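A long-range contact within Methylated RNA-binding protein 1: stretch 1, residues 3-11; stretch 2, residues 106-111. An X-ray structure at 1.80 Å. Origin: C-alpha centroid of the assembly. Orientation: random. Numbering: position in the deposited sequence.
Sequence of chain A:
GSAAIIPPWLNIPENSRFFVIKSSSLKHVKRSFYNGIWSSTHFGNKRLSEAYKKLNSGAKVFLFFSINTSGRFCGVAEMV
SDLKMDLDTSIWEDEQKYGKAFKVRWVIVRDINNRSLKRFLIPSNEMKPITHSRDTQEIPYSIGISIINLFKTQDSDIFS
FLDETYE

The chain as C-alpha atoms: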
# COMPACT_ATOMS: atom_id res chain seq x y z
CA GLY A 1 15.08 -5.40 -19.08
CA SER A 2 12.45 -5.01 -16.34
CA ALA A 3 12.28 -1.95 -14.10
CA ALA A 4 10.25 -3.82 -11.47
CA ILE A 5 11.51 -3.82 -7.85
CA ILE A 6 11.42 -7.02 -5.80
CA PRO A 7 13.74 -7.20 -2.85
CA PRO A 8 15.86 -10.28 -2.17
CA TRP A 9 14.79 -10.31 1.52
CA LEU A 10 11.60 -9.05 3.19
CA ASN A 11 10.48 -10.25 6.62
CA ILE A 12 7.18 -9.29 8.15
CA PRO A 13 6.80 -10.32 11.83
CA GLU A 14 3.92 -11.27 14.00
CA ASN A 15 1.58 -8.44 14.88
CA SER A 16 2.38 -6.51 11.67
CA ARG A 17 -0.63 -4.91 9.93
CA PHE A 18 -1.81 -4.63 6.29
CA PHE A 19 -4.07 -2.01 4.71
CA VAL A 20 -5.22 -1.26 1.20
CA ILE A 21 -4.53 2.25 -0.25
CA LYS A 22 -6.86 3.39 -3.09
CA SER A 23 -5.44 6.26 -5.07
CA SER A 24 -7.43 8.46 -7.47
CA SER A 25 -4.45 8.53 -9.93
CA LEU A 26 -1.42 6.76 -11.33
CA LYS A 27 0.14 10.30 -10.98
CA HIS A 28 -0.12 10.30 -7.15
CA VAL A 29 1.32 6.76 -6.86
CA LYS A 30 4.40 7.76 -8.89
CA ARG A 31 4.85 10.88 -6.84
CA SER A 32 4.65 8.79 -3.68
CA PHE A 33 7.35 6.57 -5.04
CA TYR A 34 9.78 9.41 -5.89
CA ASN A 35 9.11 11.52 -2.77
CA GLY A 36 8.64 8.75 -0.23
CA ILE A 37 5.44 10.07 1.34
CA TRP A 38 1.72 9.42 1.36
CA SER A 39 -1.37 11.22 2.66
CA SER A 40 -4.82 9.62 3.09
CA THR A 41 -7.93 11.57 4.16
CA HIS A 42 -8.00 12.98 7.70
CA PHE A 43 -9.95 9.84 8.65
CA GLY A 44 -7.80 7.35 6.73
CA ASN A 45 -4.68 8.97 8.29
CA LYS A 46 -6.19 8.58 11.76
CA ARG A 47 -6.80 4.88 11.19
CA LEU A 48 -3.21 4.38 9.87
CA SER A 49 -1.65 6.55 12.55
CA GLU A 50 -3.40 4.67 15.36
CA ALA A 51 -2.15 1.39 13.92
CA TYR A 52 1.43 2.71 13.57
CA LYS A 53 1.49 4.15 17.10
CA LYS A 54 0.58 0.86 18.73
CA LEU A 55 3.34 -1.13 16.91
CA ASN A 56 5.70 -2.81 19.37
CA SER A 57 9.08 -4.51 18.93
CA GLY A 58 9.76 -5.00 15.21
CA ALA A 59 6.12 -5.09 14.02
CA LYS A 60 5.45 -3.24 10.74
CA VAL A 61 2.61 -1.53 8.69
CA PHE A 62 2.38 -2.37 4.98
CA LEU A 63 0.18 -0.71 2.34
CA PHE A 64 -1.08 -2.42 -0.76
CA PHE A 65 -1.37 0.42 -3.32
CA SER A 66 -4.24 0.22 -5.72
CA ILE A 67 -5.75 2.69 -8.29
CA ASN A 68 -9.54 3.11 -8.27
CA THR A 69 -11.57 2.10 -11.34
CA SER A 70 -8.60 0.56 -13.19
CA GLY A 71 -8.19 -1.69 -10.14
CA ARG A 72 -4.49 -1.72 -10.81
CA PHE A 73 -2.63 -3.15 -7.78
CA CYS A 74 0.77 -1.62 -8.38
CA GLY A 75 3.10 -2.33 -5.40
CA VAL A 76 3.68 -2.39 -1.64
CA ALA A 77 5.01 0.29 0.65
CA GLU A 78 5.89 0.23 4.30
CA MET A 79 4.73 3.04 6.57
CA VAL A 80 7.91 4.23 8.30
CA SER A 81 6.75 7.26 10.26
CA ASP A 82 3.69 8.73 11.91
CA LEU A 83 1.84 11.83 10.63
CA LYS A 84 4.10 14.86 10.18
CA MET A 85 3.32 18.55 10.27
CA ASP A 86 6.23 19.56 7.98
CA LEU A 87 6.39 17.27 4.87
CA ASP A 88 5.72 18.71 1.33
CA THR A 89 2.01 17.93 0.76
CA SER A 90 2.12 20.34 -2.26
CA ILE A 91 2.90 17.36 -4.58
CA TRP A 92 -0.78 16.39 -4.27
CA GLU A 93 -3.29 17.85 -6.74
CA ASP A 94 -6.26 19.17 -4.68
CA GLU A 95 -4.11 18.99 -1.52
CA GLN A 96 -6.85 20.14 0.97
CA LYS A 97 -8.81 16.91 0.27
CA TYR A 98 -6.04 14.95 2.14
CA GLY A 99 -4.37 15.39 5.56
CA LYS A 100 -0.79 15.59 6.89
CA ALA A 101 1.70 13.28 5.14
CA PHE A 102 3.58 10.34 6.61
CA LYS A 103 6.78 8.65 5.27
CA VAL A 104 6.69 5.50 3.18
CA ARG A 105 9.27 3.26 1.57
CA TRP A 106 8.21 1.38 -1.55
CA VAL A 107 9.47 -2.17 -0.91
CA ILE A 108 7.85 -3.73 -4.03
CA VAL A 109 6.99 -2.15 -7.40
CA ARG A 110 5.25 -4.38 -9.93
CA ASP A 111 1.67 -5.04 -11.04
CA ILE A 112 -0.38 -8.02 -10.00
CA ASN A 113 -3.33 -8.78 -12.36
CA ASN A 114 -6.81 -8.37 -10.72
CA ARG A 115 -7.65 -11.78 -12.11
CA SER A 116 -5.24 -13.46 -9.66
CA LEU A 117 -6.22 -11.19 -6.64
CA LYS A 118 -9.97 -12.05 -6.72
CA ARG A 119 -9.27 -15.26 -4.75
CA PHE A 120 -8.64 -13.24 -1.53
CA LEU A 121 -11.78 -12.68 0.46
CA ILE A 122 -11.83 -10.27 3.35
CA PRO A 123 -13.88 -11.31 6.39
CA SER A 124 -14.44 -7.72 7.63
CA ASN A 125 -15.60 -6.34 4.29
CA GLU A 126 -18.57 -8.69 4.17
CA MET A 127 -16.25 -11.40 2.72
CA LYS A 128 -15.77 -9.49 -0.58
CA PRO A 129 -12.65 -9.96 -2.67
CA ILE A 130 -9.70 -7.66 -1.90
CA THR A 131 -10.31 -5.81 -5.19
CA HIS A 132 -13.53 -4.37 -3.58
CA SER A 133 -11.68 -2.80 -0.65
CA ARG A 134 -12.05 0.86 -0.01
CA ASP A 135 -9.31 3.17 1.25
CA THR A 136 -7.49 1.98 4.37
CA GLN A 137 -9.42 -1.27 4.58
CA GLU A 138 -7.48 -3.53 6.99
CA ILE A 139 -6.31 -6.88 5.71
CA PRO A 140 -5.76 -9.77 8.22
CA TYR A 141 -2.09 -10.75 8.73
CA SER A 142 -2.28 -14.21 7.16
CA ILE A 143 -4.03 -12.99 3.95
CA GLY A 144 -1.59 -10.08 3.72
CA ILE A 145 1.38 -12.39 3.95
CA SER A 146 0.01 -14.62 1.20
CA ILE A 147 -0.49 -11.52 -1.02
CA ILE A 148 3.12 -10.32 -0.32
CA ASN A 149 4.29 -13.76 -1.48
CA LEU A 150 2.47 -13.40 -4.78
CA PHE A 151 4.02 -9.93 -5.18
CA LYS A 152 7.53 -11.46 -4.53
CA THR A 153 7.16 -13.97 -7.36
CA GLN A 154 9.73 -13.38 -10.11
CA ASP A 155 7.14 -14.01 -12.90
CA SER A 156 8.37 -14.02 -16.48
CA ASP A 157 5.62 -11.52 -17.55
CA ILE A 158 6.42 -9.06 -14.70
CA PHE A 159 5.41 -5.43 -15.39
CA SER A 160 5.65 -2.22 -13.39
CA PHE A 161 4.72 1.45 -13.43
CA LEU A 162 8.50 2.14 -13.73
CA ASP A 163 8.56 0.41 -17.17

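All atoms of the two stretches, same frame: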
# COMPACT_ATOMS: atom_id res chain seq x y z
N ALA A 3 12.02 -2.97 -15.07
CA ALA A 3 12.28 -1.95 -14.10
C ALA A 3 11.61 -2.29 -12.76
O ALA A 3 11.66 -1.51 -11.86
CB ALA A 3 11.75 -0.62 -14.60
N ALA A 4 10.98 -3.44 -12.66
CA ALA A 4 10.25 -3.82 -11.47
C ALA A 4 11.19 -3.95 -10.26
O ALA A 4 12.38 -4.27 -10.41
CB ALA A 4 9.51 -5.12 -11.73
N ILE A 5 10.68 -3.70 -9.06
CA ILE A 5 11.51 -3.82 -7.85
C ILE A 5 10.95 -4.93 -6.97
O ILE A 5 9.83 -4.85 -6.54
CB ILE A 5 11.61 -2.50 -7.07
CG1 ILE A 5 12.28 -1.43 -7.94
CG2 ILE A 5 12.38 -2.68 -5.78
CD1 ILE A 5 12.07 -0.02 -7.47
N ILE A 6 11.73 -5.97 -6.75
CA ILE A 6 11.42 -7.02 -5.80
C ILE A 6 12.66 -7.25 -4.97
O ILE A 6 13.76 -7.54 -5.51
CB ILE A 6 11.09 -8.36 -6.45
CG1 ILE A 6 9.78 -8.30 -7.22
CG2 ILE A 6 11.01 -9.44 -5.38
CD1 ILE A 6 9.64 -9.40 -8.25
N PRO A 7 12.55 -7.09 -3.66
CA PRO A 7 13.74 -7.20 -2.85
C PRO A 7 14.11 -8.66 -2.60
O PRO A 7 13.23 -9.52 -2.61
CB PRO A 7 13.34 -6.51 -1.54
CG PRO A 7 11.91 -6.78 -1.45
CD PRO A 7 11.35 -6.90 -2.82
N PRO A 8 15.41 -8.93 -2.39
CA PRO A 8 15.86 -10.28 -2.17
C PRO A 8 15.44 -10.81 -0.80
O PRO A 8 15.29 -12.02 -0.65
CB PRO A 8 17.38 -10.17 -2.29
CG PRO A 8 17.69 -8.79 -1.77
CD PRO A 8 16.53 -7.96 -2.28
N TRP A 9 15.24 -9.92 0.18
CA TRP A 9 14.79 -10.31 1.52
C TRP A 9 13.71 -9.34 1.99
O TRP A 9 13.86 -8.15 1.85
CB TRP A 9 15.99 -10.25 2.47
CG TRP A 9 15.72 -10.66 3.85
CD1 TRP A 9 15.51 -9.83 4.92
CD2 TRP A 9 15.62 -11.99 4.35
NE1 TRP A 9 15.29 -10.57 6.05
CE2 TRP A 9 15.35 -11.91 5.73
CE3 TRP A 9 15.70 -13.27 3.75
CZ2 TRP A 9 15.18 -13.04 6.54
CZ3 TRP A 9 15.54 -14.39 4.54
CH2 TRP A 9 15.28 -14.27 5.92
N LEU A 10 12.63 -9.86 2.55
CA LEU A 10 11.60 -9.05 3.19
C LEU A 10 10.94 -9.92 4.25
O LEU A 10 10.41 -10.97 3.93
CB LEU A 10 10.57 -8.54 2.15
CG LEU A 10 9.35 -7.81 2.69
CD1 LEU A 10 9.77 -6.59 3.49
CD2 LEU A 10 8.48 -7.41 1.53
N ASN A 11 11.04 -9.52 5.51
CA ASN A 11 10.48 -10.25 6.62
C ASN A 11 9.46 -9.41 7.29
O ASN A 11 9.75 -8.27 7.61
CB ASN A 11 11.56 -10.61 7.66
CG ASN A 11 10.99 -11.42 8.81
OD1 ASN A 11 10.68 -10.89 9.86
ND2 ASN A 11 10.72 -12.67 8.55
N TRP A 106 8.81 2.31 -0.60
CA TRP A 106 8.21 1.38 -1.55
C TRP A 106 9.12 0.17 -1.56
O TRP A 106 10.27 0.28 -1.97
CB TRP A 106 8.09 2.07 -2.91
CG TRP A 106 6.86 2.94 -2.99
CD1 TRP A 106 6.66 4.15 -2.37
CD2 TRP A 106 5.62 2.59 -3.58
NE1 TRP A 106 5.40 4.59 -2.63
CE2 TRP A 106 4.73 3.65 -3.37
CE3 TRP A 106 5.17 1.49 -4.30
CZ2 TRP A 106 3.43 3.65 -3.86
CZ3 TRP A 106 3.87 1.50 -4.78
CH2 TRP A 106 3.02 2.57 -4.55
N VAL A 107 8.66 -0.92 -0.97
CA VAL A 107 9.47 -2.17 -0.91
C VAL A 107 9.33 -3.00 -2.19
O VAL A 107 10.30 -3.60 -2.64
CB VAL A 107 9.15 -3.03 0.35
CG1 VAL A 107 9.58 -2.32 1.63
CG2 VAL A 107 7.67 -3.38 0.45
N ILE A 108 8.13 -2.99 -2.78
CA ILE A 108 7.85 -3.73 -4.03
C ILE A 108 7.13 -2.89 -5.08
O ILE A 108 6.14 -2.25 -4.80
CB ILE A 108 7.00 -5.01 -3.78
CG1 ILE A 108 7.74 -6.00 -2.90
CG2 ILE A 108 6.59 -5.70 -5.12
CD1 ILE A 108 6.84 -7.00 -2.21
N VAL A 109 7.59 -2.95 -6.34
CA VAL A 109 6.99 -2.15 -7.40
C VAL A 109 6.84 -3.07 -8.59
O VAL A 109 7.85 -3.44 -9.17
CB VAL A 109 7.86 -0.95 -7.80
CG1 VAL A 109 7.23 -0.19 -8.96
CG2 VAL A 109 8.06 -0.03 -6.61
N ARG A 110 5.60 -3.51 -8.83
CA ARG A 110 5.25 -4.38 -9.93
C ARG A 110 3.74 -4.55 -9.87
O ARG A 110 3.13 -4.43 -8.83
CB ARG A 110 5.92 -5.75 -9.87
CG ARG A 110 5.72 -6.56 -8.58
CD ARG A 110 4.55 -7.57 -8.57
NE ARG A 110 4.43 -8.39 -9.80
CZ ARG A 110 4.90 -9.62 -9.98
NH1 ARG A 110 5.61 -10.27 -9.05
NH2 ARG A 110 4.69 -10.20 -11.14
N ASP A 111 3.13 -4.81 -11.00
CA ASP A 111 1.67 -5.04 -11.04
C ASP A 111 1.32 -6.50 -10.74
O ASP A 111 2.02 -7.40 -11.12
CB ASP A 111 1.11 -4.65 -12.42
CG ASP A 111 1.09 -3.13 -12.65
OD1 ASP A 111 1.34 -2.30 -11.72
OD2 ASP A 111 0.80 -2.76 -13.80

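An irregular segment can dock on the edge of a β-strand with very few hydrogen bonds, provided that its side chains then settle into the relief the strand offers. The N-terminal stretch of Methylated RNA-binding protein 1 is a compact example. Residues 3-11 form no regular helix or strand, yet they run alongside the strand containing residues 106-111, nearly a hundred positions later in the sequence, and the two together bury 426 Å².

The backbones meet through a single antiparallel bridge. Ile-5 N donates to Val-109 O at 2.8 Å, and Val-109 N returns the bond to Ile-5 O at 2.9 Å; N-H...O angles of 160° and 167° make both nearly straight. One residue thus spends both its amide and its carbonyl on one partner, the closed ring typical of a hydrogen-bonded antiparallel pair. The CA atoms of Ile-5 and Val-109 lie 4.8 Å apart, and a CA-H...O contact from Ile-108 CA to Ile-5 O, 3.4 Å long, supplements the ring. Beyond it the chains diverge: the CA separation is 5.2 Å between Ile-6 and Ile-108 but 6.9 Å between Pro-7 and Val-107. At Pro-7 the backbone nitrogen is closed into a ring and has no hydrogen to donate, so the contact continues through carbon. Pro-7 CD sits 3.5 Å from Val-107 O and 3.7 Å from Ile-108 CG1.

The side chains of the bridged pair point sideways from the opposing stretch, as expected of neighbors in a sheet, and touch flank to flank. Ile-5 adopts the m, t rotamer (chi1 -63°, chi2 163°), an extended form that carries its CD1 to 4.1 Å from CG2 of Val-109, itself in the t well. The other branch of Ile-5 also finds a neighbor, with CG2 3.9 Å from Val-107 O. Ile-108 has the same m, t conformation, and its extended arm serves two partners in succession: CG1 meets the ring of Pro-7, while CD1 reaches to 4.1 Å from Leu-10 CD2. Leu-10, in the t, p rotamer, points toward the strand and brings that same CD2 within 4.3 Å of Val-107 CG2. One methyl therefore touches both valine and isoleucine, and the apolar contact resumes after Pro-8 and Trp-9, which do not reach the strand.

Arg-110 illustrates a different principle, a long polar side chain curled over onto the carbonyl of the next residue. Its chi1 of 55° (p), chi2 of 94°, between wells, and chi3 of 44° (p) bend the chain so that Arg-110 NE donates to Asp-111 O at 2.9 Å; NH1 and NH2 are hydrogen-bonded elsewhere in the structure. With its polar atoms so occupied, the residue offers the first stretch mainly contact by packing. Arg-110 CB lies 4.1 Å from Ala-4 CB, and Ile-6, whose CA-to-CB bond points away, still brings its end nearer through an extended m, t side chain (chi1 -68°, chi2 160°), which places CD1 4.2 Å from Arg-110 NH1, approaching the guanidinium obliquely.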